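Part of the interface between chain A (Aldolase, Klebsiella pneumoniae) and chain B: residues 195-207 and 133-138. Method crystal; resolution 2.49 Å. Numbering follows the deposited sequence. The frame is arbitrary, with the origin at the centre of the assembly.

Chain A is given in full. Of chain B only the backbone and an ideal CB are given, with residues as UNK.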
ATOM      1  N   ILE A 195     -15.770 -10.906  16.425  1.00 34.50           N
ATOM      2  CA  ILE A 195     -16.153 -11.001  15.025  1.00 24.22           C
ATOM      3  C   ILE A 195     -17.515 -11.669  14.925  1.00 32.40           C
ATOM      4  O   ILE A 195     -17.790 -12.657  15.622  1.00 40.07           O
ATOM      5  CB  ILE A 195     -15.083 -11.783  14.244  1.00 27.20           C
ATOM      6  CG1 ILE A 195     -13.754 -11.033  14.329  1.00 29.07           C
ATOM      7  CG2 ILE A 195     -15.511 -12.034  12.786  1.00 23.97           C
ATOM      8  CD1 ILE A 195     -12.578 -11.833  13.914  1.00 24.54           C
ATOM      9  N   ARG A 196     -18.373 -11.121  14.064  1.00 32.96           N
ATOM     10  CA  ARG A 196     -19.640 -11.743  13.671  1.00 36.49           C
ATOM     11  C   ARG A 196     -19.346 -12.792  12.597  1.00 32.74           C
ATOM     12  O   ARG A 196     -19.456 -12.544  11.396  1.00 33.09           O
ATOM     13  CB  ARG A 196     -20.615 -10.685  13.152  1.00 35.36           C
ATOM     14  CG  ARG A 196     -22.074 -10.839  13.595  1.00 42.04           C
ATOM     15  CD  ARG A 196     -22.729 -12.100  13.052  1.00 42.20           C
ATOM     16  NE  ARG A 196     -22.897 -12.067  11.604  1.00 45.87           N
ATOM     17  CZ  ARG A 196     -23.476 -13.033  10.894  1.00 47.45           C
ATOM     18  NH1 ARG A 196     -23.952 -14.119  11.485  1.00 50.34           N
ATOM     19  NH2 ARG A 196     -23.570 -12.917   9.584  1.00 49.09           N
ATOM     20  N   TYR A 197     -18.946 -13.981  13.038  1.00 28.63           N
ATOM     21  CA  TYR A 197     -18.675 -15.063  12.094  1.00 30.20           C
ATOM     22  C   TYR A 197     -19.959 -15.512  11.390  1.00 33.42           C
ATOM     23  O   TYR A 197     -21.072 -15.338  11.897  1.00 30.45           O
ATOM     24  CB  TYR A 197     -18.038 -16.260  12.805  1.00 28.89           C
ATOM     25  CG  TYR A 197     -16.606 -16.048  13.229  1.00 30.17           C
ATOM     26  CD1 TYR A 197     -15.580 -16.032  12.295  1.00 32.50           C
ATOM     27  CD2 TYR A 197     -16.277 -15.861  14.567  1.00 27.32           C
ATOM     28  CE1 TYR A 197     -14.261 -15.835  12.679  1.00 26.04           C
ATOM     29  CE2 TYR A 197     -14.968 -15.671  14.959  1.00 30.86           C
ATOM     30  CZ  TYR A 197     -13.967 -15.654  14.008  1.00 29.89           C
ATOM     31  OH  TYR A 197     -12.675 -15.462  14.405  1.00 30.84           O
ATOM     32  N   LEU A 198     -19.799 -16.106  10.209  1.00 34.88           N
ATOM     33  CA  LEU A 198     -20.953 -16.674   9.530  1.00 28.72           C
ATOM     34  C   LEU A 198     -21.405 -17.924  10.272  1.00 35.29           C
ATOM     35  O   LEU A 198     -20.578 -18.764  10.646  1.00 35.34           O
ATOM     36  CB  LEU A 198     -20.622 -17.000   8.080  1.00 34.48           C
ATOM     37  CG  LEU A 198     -20.354 -15.828   7.132  1.00 39.40           C
ATOM     38  CD1 LEU A 198     -20.443 -16.286   5.672  1.00 33.27           C
ATOM     39  CD2 LEU A 198     -21.302 -14.678   7.405  1.00 38.93           C
ATOM     40  N   THR A 199     -22.715 -18.036  10.508  1.00 33.61           N
ATOM     41  CA  THR A 199     -23.255 -19.199  11.195  1.00 31.79           C
ATOM     42  C   THR A 199     -23.058 -20.445  10.347  1.00 34.13           C
ATOM     43  O   THR A 199     -22.742 -20.377   9.156  1.00 39.14           O
ATOM     44  CB  THR A 199     -24.739 -19.012  11.505  1.00 37.92           C
ATOM     45  OG1 THR A 199     -25.502 -19.031  10.284  1.00 35.99           O
ATOM     46  CG2 THR A 199     -24.967 -17.701  12.242  1.00 36.35           C
ATOM     47  N   ALA A 200     -23.262 -21.602  10.975  1.00 39.65           N
ATOM     48  CA  ALA A 200     -23.132 -22.852  10.236  1.00 43.66           C
ATOM     49  C   ALA A 200     -24.129 -22.917   9.085  1.00 45.77           C
ATOM     50  O   ALA A 200     -23.798 -23.403   7.999  1.00 47.88           O
ATOM     51  CB  ALA A 200     -23.305 -24.045  11.174  1.00 43.87           C
ATOM     52  N   ASP A 201     -25.354 -22.425   9.295  1.00 51.10           N
ATOM     53  CA  ASP A 201     -26.336 -22.450   8.211  1.00 50.92           C
ATOM     54  C   ASP A 201     -25.971 -21.453   7.126  1.00 47.42           C
ATOM     55  O   ASP A 201     -26.181 -21.715   5.937  1.00 48.39           O
ATOM     56  CB  ASP A 201     -27.739 -22.169   8.747  1.00 55.94           C
ATOM     57  CG  ASP A 201     -28.075 -23.027   9.950  1.00 72.55           C
ATOM     58  OD1 ASP A 201     -27.597 -22.699  11.064  1.00 81.74           O
ATOM     59  OD2 ASP A 201     -28.803 -24.029   9.782  1.00 73.32           O
ATOM     60  N   GLU A 202     -25.413 -20.305   7.517  1.00 46.73           N
ATOM     61  CA  GLU A 202     -24.969 -19.328   6.532  1.00 41.97           C
ATOM     62  C   GLU A 202     -23.823 -19.858   5.665  1.00 38.63           C
ATOM     63  O   GLU A 202     -23.684 -19.442   4.510  1.00 33.99           O
ATOM     64  CB  GLU A 202     -24.571 -18.038   7.243  1.00 35.82           C
ATOM     65  CG  GLU A 202     -25.771 -17.239   7.713  1.00 37.63           C
ATOM     66  CD  GLU A 202     -25.409 -16.140   8.689  1.00 42.92           C
ATOM     67  OE1 GLU A 202     -26.247 -15.236   8.894  1.00 44.28           O
ATOM     68  OE2 GLU A 202     -24.291 -16.178   9.248  1.00 44.99           O
ATOM     69  N   VAL A 203     -23.007 -20.778   6.187  1.00 37.71           N
ATOM     70  CA  VAL A 203     -21.922 -21.338   5.386  1.00 40.12           C
ATOM     71  C   VAL A 203     -22.442 -22.416   4.447  1.00 48.41           C
ATOM     72  O   VAL A 203     -21.952 -22.565   3.322  1.00 52.55           O
ATOM     73  CB  VAL A 203     -20.803 -21.877   6.292  1.00 42.06           C
ATOM     74  CG1 VAL A 203     -19.691 -22.471   5.447  1.00 41.87           C
ATOM     75  CG2 VAL A 203     -20.260 -20.768   7.213  1.00 34.67           C
ATOM     76  N   LYS A 204     -23.430 -23.195   4.887  1.00 46.52           N
ATOM     77  CA  LYS A 204     -23.977 -24.231   4.028  1.00 47.22           C
ATOM     78  C   LYS A 204     -24.754 -23.641   2.859  1.00 52.46           C
ATOM     79  O   LYS A 204     -24.818 -24.265   1.795  1.00 61.09           O
ATOM     80  CB  LYS A 204     -24.860 -25.178   4.848  1.00 53.75           C
ATOM     81  CG  LYS A 204     -25.213 -26.472   4.126  1.00 67.36           C
ATOM     82  CD  LYS A 204     -25.220 -27.670   5.072  1.00 81.20           C
ATOM     83  CE  LYS A 204     -23.810 -28.024   5.551  1.00 80.34           C
ATOM     84  NZ  LYS A 204     -23.223 -29.155   4.767  1.00 79.72           N
ATOM     85  N   GLU A 205     -25.324 -22.442   3.024  1.00 48.13           N
ATOM     86  CA  GLU A 205     -26.057 -21.806   1.937  1.00 47.89           C
ATOM     87  C   GLU A 205     -25.173 -21.498   0.737  1.00 49.03           C
ATOM     88  O   GLU A 205     -25.694 -21.324  -0.370  1.00 48.87           O
ATOM     89  CB  GLU A 205     -26.689 -20.497   2.404  1.00 52.59           C
ATOM     90  CG  GLU A 205     -27.832 -20.627   3.362  1.00 63.70           C
ATOM     91  CD  GLU A 205     -27.973 -19.393   4.234  1.00 64.17           C
ATOM     92  OE1 GLU A 205     -28.429 -19.539   5.394  1.00 77.61           O
ATOM     93  OE2 GLU A 205     -27.623 -18.284   3.766  1.00 46.69           O
ATOM     94  N   LEU A 206     -23.857 -21.410   0.936  1.00 46.49           N
ATOM     95  CA  LEU A 206     -22.935 -20.897  -0.069  1.00 42.86           C
ATOM     96  C   LEU A 206     -22.215 -22.002  -0.832  1.00 45.90           C
ATOM     97  O   LEU A 206     -21.062 -21.828  -1.226  1.00 55.96           O
ATOM     98  CB  LEU A 206     -21.918 -19.961   0.584  1.00 43.70           C
ATOM     99  CG  LEU A 206     -22.493 -18.898   1.516  1.00 39.79           C
ATOM    100  CD1 LEU A 206     -21.403 -18.331   2.412  1.00 34.28           C
ATOM    101  CD2 LEU A 206     -23.134 -17.795   0.702  1.00 36.28           C
ATOM    102  N   ARG A 207     -22.864 -23.134  -1.056  1.00 60.04           N
ATOM    103  CA  ARG A 207     -22.258 -24.184  -1.868  1.00 67.32           C
ATOM    104  C   ARG A 207     -23.259 -24.772  -2.853  1.00 75.05           C
ATOM    105  O   ARG A 207     -24.437 -24.934  -2.531  1.00 80.60           O
ATOM    106  CB  ARG A 207     -21.689 -25.269  -0.964  1.00 66.91           C
ATOM    107  CG  ARG A 207     -20.679 -24.716   0.018  1.00 66.77           C
ATOM    108  CD  ARG A 207     -20.688 -25.434   1.343  1.00 65.32           C
ATOM    109  NE  ARG A 207     -19.432 -25.217   2.060  1.00 66.75           N
ATOM    110  CZ  ARG A 207     -19.191 -25.650   3.295  1.00 74.54           C
ATOM    111  NH1 ARG A 207     -20.133 -26.330   3.947  1.00 83.33           N
ATOM    112  NH2 ARG A 207     -18.009 -25.414   3.874  1.00 58.78           N
TER
ATOM    113  N   UNK B 133     -28.077  -5.821   8.269  1.00 27.14           N
ATOM    114  CA  UNK B 133     -27.682  -7.166   8.694  1.00 25.91           C
ATOM    115  C   UNK B 133     -27.126  -7.978   7.535  1.00 28.36           C
ATOM    116  O   UNK B 133     -27.358  -7.684   6.358  1.00 30.39           O
ATOM    117  CB  UNK B 133     -28.873  -7.898   9.316  1.00 25.91           C
ATOM    118  N   UNK B 134     -26.339  -8.993   7.886  1.00 33.50           N
ATOM    119  CA  UNK B 134     -25.813  -9.886   6.868  1.00 30.19           C
ATOM    120  C   UNK B 134     -26.927 -10.772   6.334  1.00 34.81           C
ATOM    121  O   UNK B 134     -27.734 -11.313   7.099  1.00 33.50           O
ATOM    122  CB  UNK B 134     -24.669 -10.735   7.427  1.00 30.19           C
ATOM    123  N   UNK B 135     -26.950 -10.927   5.014  1.00 31.83           N
ATOM    124  CA  UNK B 135     -27.829 -11.860   4.329  1.00 33.38           C
ATOM    125  C   UNK B 135     -27.056 -12.487   3.184  1.00 31.60           C
ATOM    126  O   UNK B 135     -26.170 -11.860   2.601  1.00 33.39           O
ATOM    127  CB  UNK B 135     -29.097 -11.168   3.826  1.00 33.38           C
ATOM    128  N   UNK B 136     -27.422 -13.718   2.853  1.00 38.76           N
ATOM    129  CA  UNK B 136     -26.839 -14.405   1.709  1.00 42.86           C
ATOM    130  C   UNK B 136     -26.802 -13.472   0.501  1.00 42.72           C
ATOM    131  O   UNK B 136     -27.778 -12.756   0.242  1.00 43.95           O
ATOM    132  CB  UNK B 136     -27.627 -15.675   1.383  1.00 42.86           C
ATOM    133  N   UNK B 137     -25.691 -13.410  -0.228  1.00 44.21           N
ATOM    134  CA  UNK B 137     -25.644 -12.577  -1.436  1.00 43.39           C
ATOM    135  C   UNK B 137     -26.774 -12.920  -2.396  1.00 45.57           C
ATOM    136  O   UNK B 137     -27.046 -14.095  -2.678  1.00 44.17           O
ATOM    137  CB  UNK B 137     -24.297 -12.740  -2.143  1.00 43.39           C
ATOM    138  N   UNK B 138     -27.455 -11.878  -2.876  1.00 44.56           N
ATOM    139  CA  UNK B 138     -28.626 -12.038  -3.711  1.00 36.53           C
ATOM    140  C   UNK B 138     -29.944 -12.014  -2.967  1.00 40.12           C
ATOM    141  O   UNK B 138     -31.000 -12.001  -3.614  1.00 50.97           O
ATOM    142  CB  UNK B 138     -28.516 -13.353  -4.485  1.00 36.53           C
TER

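Position 133 has backbone angles of -57/158. Its CA-to-CB bond points sideways, and nothing of the chain A stretch lies within 5.5 Å of the ideal CB. Many residues would fit, proline included. The deposited residue is Pro B133, which makes no contact with this stretch.

Position 134 points toward chain A. Its ideal CB is tight against Arg A196 NH2, at 3.3 Å. Further along lie Leu A198 CD2, 5.2 Å from that CB, and Glu A202 OE1, 5.0 Å from it. Chain A thus offers an apolar methyl beside a charged pair, since Arg A196 NH1 bonds to Glu A202 OE2 at 3.1 Å in a salt bridge. A long, largely apolar side chain would suit the site: flat tyrosine or phenylalanine, or perhaps a flexible methionine. A polar tip could also be served, because Glu A202 O and Glu A205 OE2 lie deeper in. The deposited residue is Tyr B134. Leu A198 CD2 sits over one face of its ring, 3.9 Å from the centroid of the Tyr B134 ring, in a CH-pi contact. Glu A202 OE1 lies at the ring edge, 3.4 Å from Tyr B134 CD2. The hydroxyl donates to a water, with Tyr B134 OH 2.7 Å from the water O. That water O donates to Glu A202 O at 2.7 Å and to Glu A205 OE2 at 2.8 Å, and so links the two chains.

Position 135 points away from the chain A stretch. Its extended angles, -141/150, suit many residues, including beta-branched and aromatic ones. It is Tyr B135, and it does not touch this stretch.

Position 136 points toward chain A again. Its ideal CB is 3.5 Å from Glu A205 OE2 and 5.0 Å from Leu A206 CD2. A carboxylate, a backbone carbonyl at Glu A205 and a leucine methyl favour a long side chain with an apolar stem and a donor at its end. Lysine, arginine or glutamine would serve. The deposited residue is Arg B136. Its CG packs 4.0 Å from Leu A206 CD2, and the same methyl lies over one face of the guanidinium. Arg B136 NH2 comes very close to Glu A205 O, at 2.4 Å.

Position 137 points sideways, and its phi of -54° admits proline. A small apolar residue would also do. Pro B137 places CD 4.1 Å from Leu A206 CD2.

Position 138 has angles of 94/-9. A CB there would jam against the preceding carbonyl O, which calls for glycine. It is Gly B138.

Chain B 133-138: PYYRPG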
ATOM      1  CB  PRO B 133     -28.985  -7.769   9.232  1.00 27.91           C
ATOM      2  CG  PRO B 133     -29.804  -6.596   9.632  1.00 28.04           C
ATOM      3  CD  PRO B 133     -29.462  -5.506   8.657  1.00 32.51           C
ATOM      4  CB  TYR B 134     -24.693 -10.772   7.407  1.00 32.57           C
ATOM      5  CG  TYR B 134     -24.388 -11.871   6.418  1.00 34.14           C
ATOM      6  CD1 TYR B 134     -23.655 -11.601   5.269  1.00 37.72           C
ATOM      7  CD2 TYR B 134     -24.902 -13.154   6.583  1.00 29.14           C
ATOM      8  CE1 TYR B 134     -23.404 -12.582   4.327  1.00 26.22           C
ATOM      9  CE2 TYR B 134     -24.664 -14.145   5.640  1.00 30.25           C
ATOM     10  CZ  TYR B 134     -23.901 -13.850   4.516  1.00 35.07           C
ATOM     11  OH  TYR B 134     -23.645 -14.816   3.569  1.00 30.77           O
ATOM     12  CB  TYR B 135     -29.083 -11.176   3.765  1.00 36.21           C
ATOM     13  CG  TYR B 135     -29.970 -10.517   4.790  1.00 37.54           C
ATOM     14  CD1 TYR B 135     -30.700 -11.277   5.694  1.00 32.98           C
ATOM     15  CD2 TYR B 135     -30.103  -9.128   4.833  1.00 38.66           C
ATOM     16  CE1 TYR B 135     -31.528 -10.675   6.630  1.00 46.58           C
ATOM     17  CE2 TYR B 135     -30.929  -8.514   5.766  1.00 43.52           C
ATOM     18  CZ  TYR B 135     -31.638  -9.294   6.662  1.00 48.63           C
ATOM     19  OH  TYR B 135     -32.465  -8.701   7.588  1.00 47.02           O
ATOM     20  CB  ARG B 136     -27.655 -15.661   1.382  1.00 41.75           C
ATOM     21  CG  ARG B 136     -26.941 -16.651   0.501  1.00 42.44           C
ATOM     22  CD  ARG B 136     -27.877 -17.192  -0.541  1.00 55.10           C
ATOM     23  NE  ARG B 136     -27.477 -18.514  -1.013  1.00 67.22           N
ATOM     24  CZ  ARG B 136     -26.514 -18.725  -1.905  1.00 71.79           C
ATOM     25  NH1 ARG B 136     -25.841 -17.701  -2.422  1.00 60.75           N
ATOM     26  NH2 ARG B 136     -26.224 -19.963  -2.283  1.00 82.05           N
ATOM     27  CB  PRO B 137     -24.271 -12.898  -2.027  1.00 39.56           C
ATOM     28  CG  PRO B 137     -23.443 -13.258  -0.826  1.00 32.81           C
ATOM     29  CD  PRO B 137     -24.376 -13.982   0.102  1.00 38.04           C
TER
HETATM   30  O   HOH W   1     -25.021 -17.162   3.759  1.00 37.86           O
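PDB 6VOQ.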